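Local coordinates for methylmalonyl-CoA carboxyltransferase 5S subunit (Propionibacterium freudenreichii subsp. shermanii, PDB 1RQB), which catalyses the cobalt-dependent transfer of a carboxyl group from biotin on the 1.3S subunit to pyruvate, forming oxaloacetate, as the 5S component of transcarboxylase, at residues 42-46 / 78-82; 62-68 / 97-102; 108-114 / 454-458; 378-382 / 408-412. All coordinates share one frame. Residues are numbered along the deposited sequence.

Contact 1. Residues 42-46 / 78-82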
loop_
_atom_site.group_PDB
_atom_site.type_symbol
_atom_site.label_atom_id
_atom_site.label_comp_id
_atom_site.label_asym_id
_atom_site.label_seq_id
_atom_site.Cartn_x
_atom_site.Cartn_y
_atom_site.Cartn_z
ATOM N N THR A 42 10.732 -15.963 4.898
ATOM C CA THR A 42 11.788 -16.547 4.057
ATOM C C THR A 42 11.519 -18.020 3.736
ATOM O O THR A 42 12.449 -18.754 3.405
ATOM C CB THR A 42 13.173 -16.495 4.778
ATOM O OG1 THR A 42 13.225 -15.381 5.684
ATOM C CG2 THR A 42 14.289 -16.353 3.766
ATOM N N ARG A 43 10.261 -18.450 3.758
ATOM C CA ARG A 43 9.954 -19.870 3.535
ATOM C C ARG A 43 9.741 -20.235 2.064
ATOM O O ARG A 43 9.478 -21.397 1.759
ATOM C CB ARG A 43 8.703 -20.265 4.315
ATOM C CG ARG A 43 8.832 -20.226 5.835
ATOM C CD ARG A 43 9.947 -21.146 6.303
ATOM N NE ARG A 43 9.776 -21.557 7.697
ATOM C CZ ARG A 43 9.979 -20.798 8.765
ATOM N NH1 ARG A 43 10.378 -19.539 8.642
ATOM N NH2 ARG A 43 9.780 -21.316 9.971
HETATM N N MSE A 44 9.872 -19.291 1.141
HETATM C CA MSE A 44 9.610 -19.600 -0.272
HETATM C C MSE A 44 10.478 -20.755 -0.781
HETATM O O MSE A 44 11.704 -20.700 -0.728
HETATM C CB MSE A 44 9.863 -18.391 -1.163
HETATM C CG MSE A 44 9.663 -18.730 -2.614
HETATM SE SE MSE A 44 7.845 -18.406 -3.099
HETATM C CE MSE A 44 8.113 -16.637 -3.564
ATOM N N ALA A 45 9.822 -21.769 -1.333
ATOM C CA ALA A 45 10.522 -22.948 -1.865
ATOM C C ALA A 45 10.998 -22.667 -3.291
ATOM O O ALA A 45 10.307 -22.019 -4.077
ATOM C CB ALA A 45 9.592 -24.152 -1.855
HETATM N N MSE A 46 12.171 -23.196 -3.623
HETATM C CA MSE A 46 12.762 -23.003 -4.955
HETATM C C MSE A 46 11.784 -23.473 -6.034
HETATM O O MSE A 46 11.663 -22.845 -7.085
HETATM C CB MSE A 46 14.084 -23.775 -5.062
HETATM C CG MSE A 46 14.816 -23.522 -6.365
HETATM SE SE MSE A 46 15.195 -21.599 -6.585
HETATM C CE MSE A 46 16.838 -21.758 -7.613
ATOM N N PHE A 78 15.063 -24.973 7.292
ATOM C CA PHE A 78 13.648 -25.333 7.116
ATOM C C PHE A 78 13.343 -26.023 5.786
ATOM O O PHE A 78 12.380 -26.785 5.700
ATOM C CB PHE A 78 12.767 -24.076 7.157
ATOM C CG PHE A 78 12.956 -23.231 8.379
ATOM C CD1 PHE A 78 13.267 -21.881 8.255
ATOM C CD2 PHE A 78 12.788 -23.769 9.649
ATOM C CE1 PHE A 78 13.410 -21.075 9.378
ATOM C CE2 PHE A 78 12.927 -22.976 10.780
ATOM C CZ PHE A 78 13.240 -21.623 10.646
ATOM N N LEU A 79 14.124 -25.776 4.741
ATOM C CA LEU A 79 13.754 -26.324 3.428
ATOM C C LEU A 79 14.649 -27.481 2.978
ATOM O O LEU A 79 14.478 -27.983 1.867
ATOM C CB LEU A 79 13.797 -25.200 2.381
ATOM C CG LEU A 79 13.040 -23.907 2.718
ATOM C CD1 LEU A 79 13.225 -22.908 1.588
ATOM C CD2 LEU A 79 11.559 -24.194 2.933
ATOM N N ASN A 80 15.589 -27.905 3.815
ATOM C CA ASN A 80 16.513 -28.991 3.454
ATOM C C ASN A 80 17.050 -28.749 2.043
ATOM O O ASN A 80 17.105 -29.656 1.213
ATOM C CB ASN A 80 15.814 -30.359 3.506
ATOM C CG ASN A 80 16.800 -31.517 3.402
ATOM O OD1 ASN A 80 17.755 -31.595 4.173
ATOM N ND2 ASN A 80 16.579 -32.414 2.443
ATOM N N GLU A 81 17.462 -27.515 1.786
ATOM C CA GLU A 81 17.969 -27.129 0.462
ATOM C C GLU A 81 19.387 -26.569 0.593
ATOM O O GLU A 81 19.696 -25.850 1.541
ATOM C CB GLU A 81 17.047 -26.054 -0.124
ATOM C CG GLU A 81 17.445 -25.579 -1.505
ATOM C CD GLU A 81 16.485 -24.540 -2.052
ATOM O OE1 GLU A 81 15.397 -24.362 -1.456
ATOM O OE2 GLU A 81 16.812 -23.912 -3.081
ATOM N N ASP A 82 20.254 -26.913 -0.350
ATOM C CA ASP A 82 21.625 -26.382 -0.318
ATOM C C ASP A 82 21.582 -24.991 -0.957
ATOM O O ASP A 82 21.254 -24.856 -2.134
ATOM C CB ASP A 82 22.571 -27.288 -1.120
ATOM C CG ASP A 82 24.038 -26.946 -0.891
ATOM O OD1 ASP A 82 24.341 -25.753 -0.677
ATOM O OD2 ASP A 82 24.884 -27.869 -0.932
HETATM O O HOH W 1 13.025 -25.443 -1.607
#
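Two loops can be joined without any direct hydrogen bond between them, and residues 42-46 and 78-82 illustrate how. Arg43 leaves its backbone sideways, but successive m rotamers at chi1 and chi2 fold the chain so that its guanidinium lies flat on the Phe78 ring, the planes only 5° apart. CZ of Arg43 sits 3.6 Å from the ring centroid of Phe78, a cation-pi stack over the face, while NH1 is held by the carbonyl of Ala41. Leu79, with chi1 m and chi2 t, sends CD2 to 3.7 Å from Arg43 O and CD1 to 3.5 Å from Met44 O. Glu81 is extended, t at chi1 and chi2; its OE1 receives a 2.6 Å hydrogen bond from a water that in turn accepts from Met46 N at 3.1 Å, and also forms a salt bridge with Arg86. Selenomethionine Met44 turns away to pack on substrate-binding His36. Polar linkage between the loops therefore depends on the cation-pi stack and one water, with leucine methyls set against backbone carbonyls.

Contact 2. Residues 62-68 / 97-102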
loop_
_atom_site.group_PDB
_atom_site.type_symbol
_atom_site.label_atom_id
_atom_site.label_comp_id
_atom_site.label_asym_id
_atom_site.label_seq_id
_atom_site.Cartn_x
_atom_site.Cartn_y
_atom_site.Cartn_z
ATOM N N TRP A 62 17.602 -3.839 -13.459
ATOM C CA TRP A 62 19.031 -3.511 -13.345
ATOM C C TRP A 62 19.732 -4.698 -12.676
ATOM O O TRP A 62 20.825 -5.106 -13.066
ATOM C CB TRP A 62 19.232 -2.248 -12.500
ATOM C CG TRP A 62 20.689 -1.872 -12.402
ATOM C CD1 TRP A 62 21.461 -1.308 -13.382
ATOM C CD2 TRP A 62 21.569 -2.163 -11.314
ATOM N NE1 TRP A 62 22.777 -1.245 -12.972
ATOM C CE2 TRP A 62 22.871 -1.760 -11.706
ATOM C CE3 TRP A 62 21.389 -2.732 -10.046
ATOM C CZ2 TRP A 62 23.991 -1.910 -10.871
ATOM C CZ3 TRP A 62 22.504 -2.881 -9.211
ATOM C CH2 TRP A 62 23.787 -2.470 -9.631
ATOM N N SER A 63 19.086 -5.248 -11.650
ATOM C CA SER A 63 19.600 -6.433 -10.947
ATOM C C SER A 63 18.419 -7.191 -10.342
ATOM O O SER A 63 17.314 -6.661 -10.228
ATOM C CB SER A 63 20.597 -6.058 -9.831
ATOM O OG SER A 63 19.951 -5.445 -8.724
ATOM N N VAL A 64 18.678 -8.439 -9.985
ATOM C CA VAL A 64 17.686 -9.333 -9.373
ATOM C C VAL A 64 18.247 -9.821 -8.035
ATOM O O VAL A 64 19.218 -10.575 -7.999
ATOM C CB VAL A 64 17.428 -10.546 -10.294
ATOM C CG1 VAL A 64 16.424 -11.497 -9.645
ATOM C CG2 VAL A 64 16.899 -10.046 -11.664
ATOM N N GLU A 65 17.662 -9.378 -6.925
ATOM C CA GLU A 65 18.188 -9.828 -5.630
ATOM C C GLU A 65 17.690 -11.261 -5.429
ATOM O O GLU A 65 16.486 -11.507 -5.466
ATOM C CB GLU A 65 17.702 -8.904 -4.503
ATOM C CG GLU A 65 18.456 -9.136 -3.191
ATOM C CD GLU A 65 17.784 -8.486 -1.998
ATOM O OE1 GLU A 65 18.432 -7.655 -1.328
ATOM O OE2 GLU A 65 16.610 -8.819 -1.731
ATOM N N CYS A 66 18.596 -12.213 -5.229
ATOM C CA CYS A 66 18.123 -13.600 -5.123
ATOM C C CYS A 66 18.948 -14.427 -4.135
ATOM O O CYS A 66 18.799 -15.647 -4.086
ATOM C CB CYS A 66 18.200 -14.262 -6.497
ATOM S SG CYS A 66 19.881 -14.240 -7.166
ATOM N N TRP A 67 19.793 -13.796 -3.330
ATOM C CA TRP A 67 20.605 -14.606 -2.412
ATOM C C TRP A 67 21.044 -13.763 -1.215
ATOM O O TRP A 67 20.922 -12.539 -1.213
ATOM C CB TRP A 67 21.831 -15.155 -3.166
ATOM C CG TRP A 67 22.275 -16.538 -2.714
ATOM C CD1 TRP A 67 21.523 -17.678 -2.720
ATOM C CD2 TRP A 67 23.576 -16.915 -2.231
ATOM N NE1 TRP A 67 22.274 -18.746 -2.275
ATOM C CE2 TRP A 67 23.537 -18.307 -1.969
ATOM C CE3 TRP A 67 24.769 -16.212 -1.991
ATOM C CZ2 TRP A 67 24.648 -19.013 -1.485
ATOM C CZ3 TRP A 67 25.878 -16.913 -1.504
ATOM C CH2 TRP A 67 25.806 -18.304 -1.260
ATOM N N GLY A 68 21.544 -14.439 -0.188
ATOM C CA GLY A 68 21.994 -13.724 0.986
ATOM C C GLY A 68 20.850 -13.417 1.923
ATOM O O GLY A 68 19.763 -13.979 1.802
ATOM N N SER A 97 21.036 -11.689 -16.459
ATOM C CA SER A 97 20.749 -10.722 -15.390
ATOM C C SER A 97 21.918 -10.554 -14.418
ATOM O O SER A 97 22.747 -11.447 -14.248
ATOM C CB SER A 97 19.538 -11.194 -14.575
ATOM O OG SER A 97 18.444 -11.510 -15.404
ATOM N N ARG A 98 21.955 -9.382 -13.784
ATOM C CA ARG A 98 22.943 -9.136 -12.724
ATOM C C ARG A 98 22.340 -9.713 -11.442
ATOM O O ARG A 98 21.326 -9.209 -10.960
ATOM C CB ARG A 98 23.181 -7.641 -12.452
ATOM C CG ARG A 98 23.768 -6.821 -13.568
ATOM C CD ARG A 98 24.142 -5.432 -13.025
ATOM N NE ARG A 98 24.670 -4.567 -14.073
ATOM C CZ ARG A 98 23.925 -3.981 -15.007
ATOM N NH1 ARG A 98 22.601 -4.154 -15.033
ATOM N NH2 ARG A 98 24.511 -3.232 -15.931
ATOM N N LEU A 99 22.933 -10.771 -10.904
ATOM C CA LEU A 99 22.402 -11.341 -9.658
ATOM C C LEU A 99 22.946 -10.519 -8.491
ATOM O O LEU A 99 24.099 -10.088 -8.511
ATOM C CB LEU A 99 22.812 -12.806 -9.513
ATOM C CG LEU A 99 22.399 -13.718 -10.676
ATOM C CD1 LEU A 99 22.628 -15.181 -10.281
ATOM C CD2 LEU A 99 20.943 -13.493 -11.027
ATOM N N GLN A 100 22.111 -10.303 -7.479
ATOM C CA GLN A 100 22.530 -9.480 -6.336
ATOM C C GLN A 100 22.228 -10.207 -5.025
ATOM O O GLN A 100 21.252 -10.950 -4.928
ATOM C CB GLN A 100 21.769 -8.153 -6.396
ATOM C CG GLN A 100 22.120 -7.155 -5.318
ATOM C CD GLN A 100 21.544 -5.775 -5.621
ATOM O OE1 GLN A 100 21.624 -5.296 -6.750
ATOM N NE2 GLN A 100 20.976 -5.128 -4.606
HETATM N N MSE A 101 23.087 -9.997 -4.028
HETATM C CA MSE A 101 22.877 -10.601 -2.704
HETATM C C MSE A 101 23.112 -9.532 -1.635
HETATM O O MSE A 101 23.709 -8.491 -1.904
HETATM C CB MSE A 101 23.858 -11.749 -2.433
HETATM C CG MSE A 101 25.318 -11.312 -2.230
HETATM SE SE MSE A 101 26.482 -12.750 -1.535
HETATM C CE MSE A 101 25.453 -13.203 0.048
ATOM N N LEU A 102 22.616 -9.814 -0.436
ATOM C CA LEU A 102 22.808 -8.952 0.738
ATOM C C LEU A 102 23.785 -9.703 1.644
ATOM O O LEU A 102 23.547 -10.862 1.982
ATOM C CB LEU A 102 21.479 -8.739 1.481
ATOM C CG LEU A 102 21.600 -7.854 2.731
ATOM C CD1 LEU A 102 21.915 -6.422 2.305
ATOM C CD2 LEU A 102 20.308 -7.892 3.558
HETATM O O HOH W 2 20.049 -7.522 -14.737
HETATM O O HOH W 3 20.844 -6.720 -2.017
#
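Backbone hydrogen bonds supply the framework between strands 63-66 and 99-102, which run parallel with a 44° angle between the axes of these short segments. Val64 N bonds Arg98 O at 2.9 Å, Gln100 N bonds Val64 O at 3.0 Å, and Cys66 N bonds Gln100 O at 3.0 Å. A beta bulge between Glu65 and Trp67 then shifts the register by one, and pairing resumes with a weak bond from Leu102 N to Trp67 O at 3.3 Å. Among side chains, Ser63 OG donates to Gln100 OE1 at 2.6 Å; a water joins Gln100 NE2 to Glu65 OE1, whose carboxylate also forms a salt bridge with substrate-binding Arg33. Just before the two strands, Arg98 NH1 bonds Trp62 O at 2.8 Å while its guanidinium stacks on the Trp62 indole, planes 14° apart. Apolar pairs are Cys66 SG to Leu99 CB at 4.0 Å and, on the face shared with Val64, Trp67 CE3 to selenomethionine Met101 CE at 3.7 Å; Met101 SE approaches the Trp67 ring edge in a Met-aromatic contact. Helices 71-77 and 83-93 fill the connection, making this a beta-alpha-beta crossover of the TIM barrel, with Glu65 and Gln100 on the face linked to Arg33.

Contact 3. Residues 108-114 / 454-458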
loop_
_atom_site.group_PDB
_atom_site.type_symbol
_atom_site.label_atom_id
_atom_site.label_comp_id
_atom_site.label_asym_id
_atom_site.label_seq_id
_atom_site.Cartn_x
_atom_site.Cartn_y
_atom_site.Cartn_z
ATOM N N LEU A 108 29.319 -11.951 7.495
ATOM C CA LEU A 108 28.876 -12.718 6.323
ATOM C C LEU A 108 27.381 -12.998 6.486
ATOM O O LEU A 108 26.598 -12.072 6.696
ATOM C CB LEU A 108 29.691 -14.012 6.196
ATOM C CG LEU A 108 31.192 -13.784 5.969
ATOM C CD1 LEU A 108 31.941 -15.116 6.024
ATOM C CD2 LEU A 108 31.412 -13.095 4.621
ATOM N N LEU A 109 26.966 -14.250 6.387
ATOM C CA LEU A 109 25.541 -14.565 6.560
ATOM C C LEU A 109 25.375 -15.294 7.895
ATOM O O LEU A 109 24.309 -15.826 8.199
ATOM C CB LEU A 109 25.044 -15.463 5.420
ATOM C CG LEU A 109 25.149 -14.871 4.019
ATOM C CD1 LEU A 109 24.623 -15.858 2.987
ATOM C CD2 LEU A 109 24.362 -13.558 3.973
ATOM N N GLY A 110 26.450 -15.261 8.683
ATOM C CA GLY A 110 26.507 -15.944 9.961
ATOM C C GLY A 110 26.098 -15.200 11.217
ATOM O O GLY A 110 25.486 -14.135 11.161
ATOM N N TYR A 111 26.516 -15.754 12.350
ATOM C CA TYR A 111 26.128 -15.262 13.680
ATOM C C TYR A 111 27.242 -14.489 14.389
ATOM O O TYR A 111 27.025 -14.012 15.502
ATOM C CB TYR A 111 25.727 -16.474 14.529
ATOM C CG TYR A 111 26.905 -17.384 14.846
ATOM C CD1 TYR A 111 27.561 -17.309 16.078
ATOM C CD2 TYR A 111 27.404 -18.272 13.893
ATOM C CE1 TYR A 111 28.683 -18.088 16.349
ATOM C CE2 TYR A 111 28.531 -19.058 14.152
ATOM C CZ TYR A 111 29.167 -18.960 15.380
ATOM O OH TYR A 111 30.295 -19.716 15.628
ATOM N N ARG A 112 28.427 -14.360 13.794
ATOM C CA ARG A 112 29.508 -13.628 14.471
ATOM C C ARG A 112 30.498 -13.077 13.444
ATOM O O ARG A 112 30.398 -13.342 12.247
ATOM C CB ARG A 112 30.300 -14.557 15.399
ATOM C CG ARG A 112 30.994 -15.710 14.649
ATOM C CD ARG A 112 31.842 -16.574 15.565
ATOM N NE ARG A 112 32.378 -17.758 14.890
ATOM C CZ ARG A 112 33.518 -17.808 14.206
ATOM N NH1 ARG A 112 34.281 -16.731 14.086
ATOM N NH2 ARG A 112 33.902 -18.956 13.654
ATOM N N HIS A 113 31.455 -12.299 13.930
ATOM C CA HIS A 113 32.503 -11.791 13.037
ATOM C C HIS A 113 33.442 -12.960 12.735
ATOM O O HIS A 113 33.726 -13.770 13.616
ATOM C CB HIS A 113 33.301 -10.670 13.712
ATOM C CG HIS A 113 32.552 -9.383 13.828
ATOM N ND1 HIS A 113 33.125 -8.162 13.540
ATOM C CD2 HIS A 113 31.270 -9.121 14.180
ATOM C CE1 HIS A 113 32.227 -7.206 13.704
ATOM N NE2 HIS A 113 31.094 -7.761 14.092
ATOM N N TYR A 114 33.891 -13.063 11.490
ATOM C CA TYR A 114 34.821 -14.139 11.117
ATOM C C TYR A 114 36.186 -13.538 10.773
ATOM O O TYR A 114 36.304 -12.353 10.464
ATOM C CB TYR A 114 34.314 -14.908 9.893
ATOM C CG TYR A 114 33.053 -15.675 10.163
ATOM C CD1 TYR A 114 31.805 -15.066 10.044
ATOM C CD2 TYR A 114 33.108 -16.988 10.619
ATOM C CE1 TYR A 114 30.645 -15.746 10.380
ATOM C CE2 TYR A 114 31.957 -17.675 10.966
ATOM C CZ TYR A 114 30.729 -17.049 10.846
ATOM O OH TYR A 114 29.591 -17.709 11.221
ATOM N N ALA A 454 30.820 -23.397 8.961
ATOM C CA ALA A 454 31.353 -22.232 9.682
ATOM C C ALA A 454 30.240 -21.233 10.007
ATOM O O ALA A 454 30.242 -20.607 11.068
ATOM C CB ALA A 454 32.440 -21.547 8.836
ATOM N N LEU A 455 29.283 -21.093 9.094
ATOM C CA LEU A 455 28.192 -20.120 9.262
ATOM C C LEU A 455 27.094 -20.635 10.196
ATOM O O LEU A 455 26.525 -19.860 10.962
ATOM C CB LEU A 455 27.583 -19.781 7.897
ATOM C CG LEU A 455 28.504 -19.048 6.922
ATOM C CD1 LEU A 455 27.860 -18.965 5.541
ATOM C CD2 LEU A 455 28.790 -17.666 7.459
ATOM N N PHE A 456 26.789 -21.929 10.132
ATOM C CA PHE A 456 25.704 -22.500 10.945
ATOM C C PHE A 456 26.136 -23.848 11.526
ATOM O O PHE A 456 25.620 -24.900 11.152
ATOM C CB PHE A 456 24.443 -22.660 10.072
ATOM C CG PHE A 456 23.938 -21.356 9.506
ATOM C CD1 PHE A 456 24.331 -20.926 8.242
ATOM C CD2 PHE A 456 23.143 -20.514 10.283
ATOM C CE1 PHE A 456 23.948 -19.680 7.761
ATOM C CE2 PHE A 456 22.752 -19.261 9.810
ATOM C CZ PHE A 456 23.157 -18.844 8.549
ATOM N N PRO A 457 27.073 -23.826 12.480
ATOM C CA PRO A 457 27.603 -25.035 13.131
ATOM C C PRO A 457 26.571 -26.018 13.689
ATOM O O PRO A 457 26.771 -27.230 13.629
ATOM C CB PRO A 457 28.467 -24.484 14.266
ATOM C CG PRO A 457 28.764 -23.081 13.870
ATOM C CD PRO A 457 27.533 -22.606 13.167
ATOM N N GLN A 458 25.473 -25.490 14.222
ATOM C CA GLN A 458 24.444 -26.310 14.877
ATOM C C GLN A 458 23.433 -26.887 13.883
ATOM O O GLN A 458 22.743 -27.854 14.200
ATOM C CB GLN A 458 23.708 -25.468 15.919
ATOM C CG GLN A 458 24.636 -24.739 16.886
ATOM C CD GLN A 458 25.579 -25.668 17.629
ATOM O OE1 GLN A 458 26.657 -25.258 18.058
ATOM N NE2 GLN A 458 25.171 -26.924 17.795
HETATM O O HOH W 4 31.644 -21.017 13.452
#
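Leu455, in the last turn of helix 447-455, is the residue most covered where this helix end meets the loop 108-114. Its CD2 lies 3.6 Å from Gly110 N and 4.0 Å from Leu108 CB, and the close fit depends partly on Gly110, since a side chain there would clash with Tyr114. Tyr111 is next: its ring edge faces the helix-end carbonyls, CD2 lying 3.4 Å from Leu455 O, and CE2 rests 3.8 Å from Pro457 CD. Its hydroxyl shares a water with Arg112 NH2 and Ala454 O, and Arg112 also pairs with Glu429. Leu109, third by buried area, places its carbonyl O 3.2 Å from Phe456 CZ. The direct hydrogen bond is donated by Tyr114 OH to Ala454 O at 3.0 Å. The contact brings the pyruvate carboxyltransferase region, a TIM barrel, against the conserved carboxylase domain. Leu455 reaches Tyr72 of helix 71-77 and Phe122 of helix 116-128, and Leu109 touches both of these residues as well as Met101 and Leu103 of strand 99-103.

Contact 4. Residues 378-382 / 408-412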
loop_
_atom_site.group_PDB
_atom_site.type_symbol
_atom_site.label_atom_id
_atom_site.label_comp_id
_atom_site.label_asym_id
_atom_site.label_seq_id
_atom_site.Cartn_x
_atom_site.Cartn_y
_atom_site.Cartn_z
ATOM N N GLU A 378 17.695 -1.549 36.238
ATOM C CA GLU A 378 18.587 -0.978 35.218
ATOM C C GLU A 378 19.948 -1.678 35.195
ATOM O O GLU A 378 20.696 -1.667 36.171
ATOM C CB GLU A 378 18.762 0.521 35.472
ATOM C CG GLU A 378 19.607 1.235 34.438
ATOM C CD GLU A 378 19.354 2.728 34.413
ATOM O OE1 GLU A 378 18.186 3.121 34.200
ATOM O OE2 GLU A 378 20.315 3.505 34.603
ATOM N N TYR A 379 20.243 -2.276 34.045
ATOM C CA TYR A 379 21.502 -2.981 33.758
ATOM C C TYR A 379 21.952 -3.870 34.919
ATOM O O TYR A 379 23.149 -4.074 35.111
ATOM C CB TYR A 379 22.596 -1.969 33.409
ATOM C CG TYR A 379 22.192 -1.073 32.266
ATOM C CD1 TYR A 379 22.001 0.294 32.458
ATOM C CD2 TYR A 379 21.923 -1.606 31.004
ATOM C CE1 TYR A 379 21.541 1.109 31.424
ATOM C CE2 TYR A 379 21.465 -0.801 29.961
ATOM C CZ TYR A 379 21.272 0.551 30.179
ATOM O OH TYR A 379 20.788 1.341 29.165
ATOM N N LYS A 380 21.010 -4.403 35.691
ATOM C CA LYS A 380 21.388 -5.303 36.789
ATOM C C LYS A 380 21.920 -6.591 36.161
ATOM O O LYS A 380 22.941 -7.137 36.578
ATOM C CB LYS A 380 20.180 -5.621 37.673
ATOM C CG LYS A 380 20.492 -6.592 38.807
ATOM C CD LYS A 380 19.267 -6.889 39.664
ATOM C CE LYS A 380 19.596 -7.870 40.775
ATOM N NZ LYS A 380 20.720 -7.376 41.622
ATOM N N ARG A 381 21.202 -7.047 35.139
ATOM C CA ARG A 381 21.568 -8.248 34.377
ATOM C C ARG A 381 21.610 -7.890 32.890
ATOM O O ARG A 381 20.596 -7.525 32.297
ATOM C CB ARG A 381 20.550 -9.371 34.589
ATOM C CG ARG A 381 20.877 -10.616 33.771
ATOM C CD ARG A 381 19.838 -11.718 33.920
ATOM N NE ARG A 381 20.161 -12.873 33.082
ATOM C CZ ARG A 381 19.400 -13.958 32.967
ATOM N NH1 ARG A 381 18.257 -14.052 33.637
ATOM N NH2 ARG A 381 19.781 -14.955 32.178
HETATM N N MSE A 382 22.793 -7.992 32.298
HETATM C CA MSE A 382 22.969 -7.688 30.872
HETATM C C MSE A 382 23.200 -8.986 30.096
HETATM O O MSE A 382 23.928 -9.870 30.543
HETATM C CB MSE A 382 24.179 -6.779 30.660
HETATM C CG MSE A 382 24.070 -5.410 31.288
HETATM SE SE MSE A 382 25.709 -4.407 31.078
HETATM C CE MSE A 382 26.227 -5.017 29.333
ATOM N N LEU A 408 30.028 -0.998 33.681
ATOM C CA LEU A 408 29.215 -2.094 34.229
ATOM C C LEU A 408 29.368 -3.353 33.373
ATOM O O LEU A 408 29.425 -4.464 33.896
ATOM C CB LEU A 408 27.739 -1.692 34.284
ATOM C CG LEU A 408 27.384 -0.498 35.169
ATOM C CD1 LEU A 408 25.876 -0.298 35.168
ATOM C CD2 LEU A 408 27.889 -0.744 36.586
ATOM N N ALA A 409 29.431 -3.175 32.054
ATOM C CA ALA A 409 29.552 -4.309 31.126
ATOM C C ALA A 409 30.880 -5.036 31.345
ATOM O O ALA A 409 30.945 -6.263 31.293
ATOM C CB ALA A 409 29.456 -3.821 29.678
ATOM N N GLU A 410 31.937 -4.273 31.581
ATOM C CA GLU A 410 33.267 -4.862 31.792
ATOM C C GLU A 410 33.311 -5.624 33.118
ATOM O O GLU A 410 33.981 -6.650 33.234
ATOM C CB GLU A 410 34.330 -3.762 31.788
ATOM C CG GLU A 410 35.730 -4.262 32.099
ATOM C CD GLU A 410 36.794 -3.218 31.825
ATOM O OE1 GLU A 410 36.484 -2.012 31.930
ATOM O OE2 GLU A 410 37.943 -3.606 31.516
ATOM N N GLU A 411 32.583 -5.127 34.111
ATOM C CA GLU A 411 32.573 -5.750 35.442
ATOM C C GLU A 411 31.657 -6.976 35.462
ATOM O O GLU A 411 31.689 -7.762 36.407
ATOM C CB GLU A 411 32.109 -4.733 36.483
ATOM C CG GLU A 411 32.954 -3.466 36.494
ATOM C CD GLU A 411 32.483 -2.450 37.515
ATOM O OE1 GLU A 411 31.252 -2.283 37.669
ATOM O OE2 GLU A 411 33.343 -1.806 38.154
ATOM N N GLN A 412 30.850 -7.157 34.425
ATOM C CA GLN A 412 29.938 -8.310 34.396
ATOM C C GLN A 412 30.422 -9.351 33.385
ATOM O O GLN A 412 30.059 -10.523 33.470
ATOM C CB GLN A 412 28.523 -7.873 34.025
ATOM C CG GLN A 412 27.542 -9.031 33.969
ATOM C CD GLN A 412 26.158 -8.614 33.516
ATOM O OE1 GLN A 412 25.524 -7.753 34.124
ATOM N NE2 GLN A 412 25.679 -9.232 32.440
#
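A single glutamine amide can read both polar groups of one backbone residue, as Gln412 does here within the helical conserved carboxylase domain. From helix 403-413 its OE1 accepts a hydrogen bond from Met382 N at 3.3 Å, while NE2 donates a weak one to Met382 O at 2.7 Å, closing a two-point bridge to the loop 378-382. An extended side chain, t at chi1 and chi2, carries the amide across to the loop. Beneath this polar clasp, selenomethionine Met382 points toward the helix and is the loop residue most covered by it. Farther along, Leu408 points toward the loop and its CD1 meets Tyr379 CB at 4.1 Å. The Tyr379 ring then heads away from this helix to pack against helix 339-352, and Met382 also touches Ala387 of helix 384-390. The contact therefore fastens the connection between helices 362-376 and 384-390 to helix 403-413, well away from the cobalt site. At its apolar centre, Met382 CE lies 3.5 Å from Ala409 CB.

How the contacts relate
Chemistry follows location in these four contacts. Contact 2 is the buried one, a strand pair of the barrel sheet governed by backbone hydrogen bonds; the others are only partly buried. Contact 1 relies on a cation-pi stack and a water, contact 3 on leucine and tyrosine packing with a tyrosine hydroxyl-to-carbonyl bond, contact 4 on glutamine-to-backbone bonds. Contacts 1 and 2 alternate along the chain and share the elements around helices 71-77 and 83-93, yet stay about 6 Å apart at their nearest atoms. Leu109 of contact 3 packs on the strand pair of contact 2 as well as lining the contact between the two family regions. Contact 4 is peripheral, its centre about 42 Å from that of contact 2.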